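Local coordinates for SidF, inhibitor of growth family, member 3 (PDB 4FYF), which probably dephosphorylates phosphatidylinositol phosphates, acting as a phosphatase that removes the 3-phosphate from the inositol ring, at residues R178-D183 with D228-S233; S223-D228 with G399-V404. The protein carries 1 engineered substitution. All coordinates share one frame; numbering follows the deposited sequence.

Interaction 1. Residues R178-D183 with D228-S233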
# COMPACT_ATOMS: atom_id res chain seq x y z
N ARG A 178 3.97 5.37 -17.63
CA ARG A 178 3.12 5.92 -16.62
C ARG A 178 3.84 5.94 -15.29
O ARG A 178 3.87 6.98 -14.62
CB ARG A 178 1.83 5.14 -16.56
CG ARG A 178 0.91 5.65 -17.64
CD ARG A 178 -0.52 5.24 -17.39
NE ARG A 178 -0.61 3.80 -17.44
CZ ARG A 178 -0.88 3.09 -18.54
NH1 ARG A 178 -1.09 3.71 -19.72
NH2 ARG A 178 -0.92 1.76 -18.42
N SER A 179 4.46 4.81 -14.95
CA SER A 179 5.30 4.71 -13.76
C SER A 179 6.67 5.40 -13.88
O SER A 179 7.49 5.24 -13.01
CB SER A 179 5.52 3.25 -13.44
OG SER A 179 6.08 2.64 -14.57
N HIS A 180 6.90 6.14 -14.96
CA HIS A 180 8.17 6.85 -15.16
C HIS A 180 8.05 8.23 -14.57
O HIS A 180 9.06 8.80 -14.11
CB HIS A 180 8.53 6.87 -16.65
CG HIS A 180 9.80 7.66 -17.00
ND1 HIS A 180 9.84 9.02 -17.01
CD2 HIS A 180 11.06 7.23 -17.42
CE1 HIS A 180 11.07 9.43 -17.38
NE2 HIS A 180 11.82 8.34 -17.64
N ASN A 181 6.85 8.80 -14.55
CA ASN A 181 6.68 10.13 -13.95
C ASN A 181 5.37 10.28 -13.17
O ASN A 181 4.50 11.05 -13.56
CB ASN A 181 6.86 11.25 -15.00
CG ASN A 181 7.46 12.54 -14.40
OD1 ASN A 181 8.02 13.39 -15.12
ND2 ASN A 181 7.34 12.69 -13.07
N ARG A 182 5.25 9.56 -12.06
CA ARG A 182 3.94 9.40 -11.38
C ARG A 182 3.45 10.65 -10.60
O ARG A 182 4.22 11.35 -9.95
CB ARG A 182 3.97 8.15 -10.50
CG ARG A 182 2.67 7.35 -10.44
CD ARG A 182 3.00 5.86 -10.24
NE ARG A 182 4.30 5.67 -9.56
CZ ARG A 182 4.48 5.12 -8.35
NH1 ARG A 182 3.45 4.65 -7.65
NH2 ARG A 182 5.72 5.02 -7.84
N ASP A 183 2.16 10.94 -10.69
CA ASP A 183 1.64 12.12 -10.06
C ASP A 183 1.17 11.92 -8.61
O ASP A 183 0.69 10.83 -8.28
CB ASP A 183 0.45 12.62 -10.86
CG ASP A 183 0.80 13.05 -12.31
OD1 ASP A 183 1.92 13.56 -12.55
OD2 ASP A 183 -0.07 12.87 -13.21
N ASP A 228 15.10 8.10 -8.82
CA ASP A 228 13.75 7.82 -9.32
C ASP A 228 13.75 6.58 -10.22
O ASP A 228 14.77 6.27 -10.88
CB ASP A 228 13.22 9.01 -10.14
CG ASP A 228 12.31 9.95 -9.34
OD1 ASP A 228 12.08 9.70 -8.14
OD2 ASP A 228 11.83 10.95 -9.92
N HIS A 229 12.61 5.89 -10.24
CA HIS A 229 12.36 4.71 -11.09
C HIS A 229 12.57 4.98 -12.60
O HIS A 229 11.99 5.93 -13.16
CB HIS A 229 10.96 4.14 -10.77
CG HIS A 229 10.93 3.17 -9.58
ND1 HIS A 229 11.76 3.29 -8.52
CD2 HIS A 229 10.11 2.08 -9.31
CE1 HIS A 229 11.50 2.30 -7.63
NE2 HIS A 229 10.50 1.56 -8.12
N ASP A 230 13.41 4.17 -13.25
CA ASP A 230 13.85 4.39 -14.66
C ASP A 230 14.21 3.08 -15.41
O ASP A 230 15.29 2.49 -15.19
CB ASP A 230 15.02 5.40 -14.70
CG ASP A 230 15.47 5.77 -16.11
OD1 ASP A 230 14.71 6.46 -16.83
OD2 ASP A 230 16.60 5.39 -16.49
N THR A 231 13.31 2.63 -16.30
CA THR A 231 13.49 1.40 -17.11
C THR A 231 14.08 1.65 -18.51
O THR A 231 14.41 0.70 -19.24
CB THR A 231 12.17 0.61 -17.27
OG1 THR A 231 11.10 1.51 -17.57
CG2 THR A 231 11.83 -0.17 -16.00
N THR A 232 14.18 2.93 -18.89
CA THR A 232 14.68 3.33 -20.21
C THR A 232 16.21 3.12 -20.36
O THR A 232 16.69 2.84 -21.46
CB THR A 232 14.24 4.77 -20.60
OG1 THR A 232 14.91 5.73 -19.77
CG2 THR A 232 12.69 4.94 -20.49
N SER A 233 16.96 3.25 -19.27
CA SER A 233 18.40 2.99 -19.29
C SER A 233 18.74 1.53 -18.97
O SER A 233 19.92 1.13 -19.00
CB SER A 233 19.15 3.95 -18.35
OG SER A 233 20.55 3.83 -18.49

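Interaction 2. Residues S223-D228 with G399-V404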
# COMPACT_ATOMS: atom_id res chain seq x y z
N SER A 223 26.53 6.36 -8.33
CA SER A 223 26.90 7.70 -7.87
C SER A 223 25.80 8.78 -7.86
O SER A 223 25.92 9.75 -7.10
CB SER A 223 28.11 8.20 -8.68
OG SER A 223 28.04 7.75 -10.03
N GLU A 224 24.75 8.63 -8.68
CA GLU A 224 23.64 9.61 -8.74
C GLU A 224 22.81 9.63 -7.44
O GLU A 224 22.40 8.58 -6.96
CB GLU A 224 22.72 9.37 -9.96
CG GLU A 224 22.73 10.51 -10.99
CD GLU A 224 22.10 10.13 -12.33
OE1 GLU A 224 22.84 10.09 -13.34
OE2 GLU A 224 20.88 9.87 -12.41
N VAL A 225 22.61 10.82 -6.88
CA VAL A 225 21.85 10.94 -5.63
C VAL A 225 20.36 10.73 -5.91
O VAL A 225 19.66 10.00 -5.16
CB VAL A 225 22.16 12.26 -4.86
CG1 VAL A 225 21.15 12.49 -3.74
CG2 VAL A 225 23.60 12.24 -4.31
N ASN A 226 19.88 11.34 -7.00
CA ASN A 226 18.47 11.23 -7.39
C ASN A 226 18.25 9.95 -8.19
O ASN A 226 18.75 9.82 -9.30
CB ASN A 226 17.98 12.46 -8.18
CG ASN A 226 18.20 13.77 -7.41
OD1 ASN A 226 19.28 14.38 -7.50
ND2 ASN A 226 17.17 14.20 -6.66
N ARG A 227 17.50 9.01 -7.58
CA ARG A 227 17.36 7.64 -8.07
C ARG A 227 15.87 7.22 -8.18
O ARG A 227 15.44 6.15 -7.69
CB ARG A 227 18.22 6.67 -7.23
CG ARG A 227 19.71 6.73 -7.58
CD ARG A 227 20.52 5.58 -6.98
NE ARG A 227 21.32 6.01 -5.83
CZ ARG A 227 20.99 5.81 -4.56
NH1 ARG A 227 19.89 5.14 -4.23
NH2 ARG A 227 21.78 6.27 -3.62
N ASP A 228 15.10 8.10 -8.82
CA ASP A 228 13.75 7.82 -9.32
C ASP A 228 13.75 6.58 -10.22
O ASP A 228 14.77 6.27 -10.88
CB ASP A 228 13.22 9.01 -10.14
CG ASP A 228 12.31 9.95 -9.34
OD1 ASP A 228 12.08 9.70 -8.14
OD2 ASP A 228 11.83 10.95 -9.92
N GLY A 399 19.31 15.90 1.13
CA GLY A 399 19.15 17.20 0.48
C GLY A 399 18.94 16.87 -0.97
O GLY A 399 18.83 15.69 -1.33
N SER A 400 18.88 17.88 -1.83
CA SER A 400 18.58 17.61 -3.23
C SER A 400 19.76 17.01 -4.01
O SER A 400 19.54 16.33 -5.00
CB SER A 400 17.97 18.82 -3.95
OG SER A 400 18.93 19.83 -4.11
N ASN A 401 20.99 17.24 -3.58
CA ASN A 401 22.09 16.51 -4.20
C ASN A 401 23.02 15.88 -3.21
O ASN A 401 24.20 15.63 -3.51
CB ASN A 401 22.90 17.37 -5.17
CG ASN A 401 23.61 16.54 -6.23
OD1 ASN A 401 23.07 15.52 -6.69
ND2 ASN A 401 24.82 16.96 -6.62
N THR A 402 22.49 15.65 -2.01
CA THR A 402 23.28 15.04 -0.96
C THR A 402 22.58 13.82 -0.43
O THR A 402 21.33 13.74 -0.41
CB THR A 402 23.53 16.00 0.22
OG1 THR A 402 22.27 16.55 0.63
CG2 THR A 402 24.57 17.12 -0.16
N GLU A 403 23.40 12.88 0.01
CA GLU A 403 22.89 11.71 0.68
C GLU A 403 23.94 11.08 1.62
O GLU A 403 25.11 11.51 1.62
CB GLU A 403 22.29 10.77 -0.38
CG GLU A 403 22.87 9.40 -0.42
CD GLU A 403 23.57 9.10 -1.71
OE1 GLU A 403 24.72 9.55 -1.86
OE2 GLU A 403 22.95 8.42 -2.55
N VAL A 404 23.52 10.10 2.43
CA VAL A 404 24.41 9.37 3.34
C VAL A 404 24.12 7.87 3.38
O VAL A 404 23.02 7.44 3.04
CB VAL A 404 24.32 9.93 4.79
CG1 VAL A 404 24.90 11.34 4.85
CG2 VAL A 404 22.89 9.92 5.29

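Interaction 1. Residues R178-D183 with D228-S233
His180 and Asp230 both swing the side chain trans to the backbone nitrogen (chi1 176° and -176°), which lays imidazole and carboxylate alongside each other, pointing the same way. NE2 of His180 comes within 3.5 Å of Asp230 OD1, and CD2 of the same ring is 3.8 Å from that oxygen. The planes are 63° apart, so the groups do not stack, and at this distance the approach is polar contact without a hydrogen bond. Thr232 crosses the imidazole at roughly a right angle and puts its methyl CG2 4.2 Å from His180 CD2. Its other branch steadies the aspartate: the hydroxyl OG1 of Thr232 gives a hydrogen bond of 3.0 Å to Asp230 OD1, reaching the syn side from somewhat out of the carboxylate plane. OD1 therefore meets both the ring and the hydroxyl, while OD2 has a long, weak ion pair with Lys220.

Away from the imidazole, the backbone of the turn comes near His229. Ser179 lies in the type I beta turn from Arg178 to Asn181, and its carbonyl O is 4.3 Å from CB of His229. The imidazole of His229 belongs to another set of partners, stacking on Tyr210 and bonding through NE2 to the Asn243 carbonyl.

In the fold, the turn leads from the end of helix 167-178 into strand 184-189. Residues 228-233 lie in the long loop between helix 212-217 and strand 247-254. Both strands belong to the same six-stranded mixed sheet, separated by strand 199-206, and Arg182 bonds to the Met246 carbonyl just before strand 247-254 begins.

Interaction 2. Residues S223-D228 with G399-V404
Arg227 and Glu403 supply the charged part of the contact, a salt bridge of 2.7 Å between NH2 of Arg227 and OE2 of Glu403. The carboxylate oxygen arrives at the edge of the guanidinium, near its plane, and the two flat groups are tilted by only 25° although the side chains as a whole cross at about a right angle. A bend at chi2 of Glu403 (-116°) turns its carboxylate to the arginine. The other nitrogens of the guanidinium are held too: NH1 bonds to the Tyr210 carbonyl, and NE makes a weak hydrogen bond of 3.0 Å to Glu224 O within its own loop.

The van der Waals part centres on Val225, which points at the facing segment and slides past Glu403 in the opposite sense. Its CG1 sits 3.6 Å from Thr402 O and 3.9 Å from Glu403 CB. CG2, the other branch, reaches Asn401 O at 3.5 Å and Glu403 OE1 at 3.8 Å, so the methyls rest against backbone oxygens of the turn and against the side chain of Glu403.

At the margin are the amides. Asn226 lies beside the Ser400 carbonyl, its amide plane almost parallel to that of Asn401, while the two side chains cross.

Residues 399-404 form the turn and first strand residues of a beta hairpin, Val404 pairing with Ile396 of strand 391-397. Chemically, one aliphatic side chain fits this turn while the carboxylate of Glu403 probably balances the charge of the buried Arg227, whose rotation is restrained by the salt bridge at NH2, the bond at NH1 and, weakly, the one at NE.

How the interactions relate
Both contacts lie at the surface, their centres about 16 Å apart, and both use the long loop between helix 212-217 and strand 247-254. Asp228 is where their segments overlap. Interaction 1 keeps this loop beside its own six-stranded sheet, at the turn entering strand 184-189, whereas interaction 2 reaches across to the hairpin of the four-stranded sheet, much further along the sequence. The loop thus touches connections of both sheets. Their chemistry differs accordingly: interaction 1 has no hydrogen bond or salt bridge between its segments and buries less area, while interaction 2 combines an aliphatic fit with an ion pair to a buried arginine. Tyr210 neighbours both, through its ring and its carbonyl respectively.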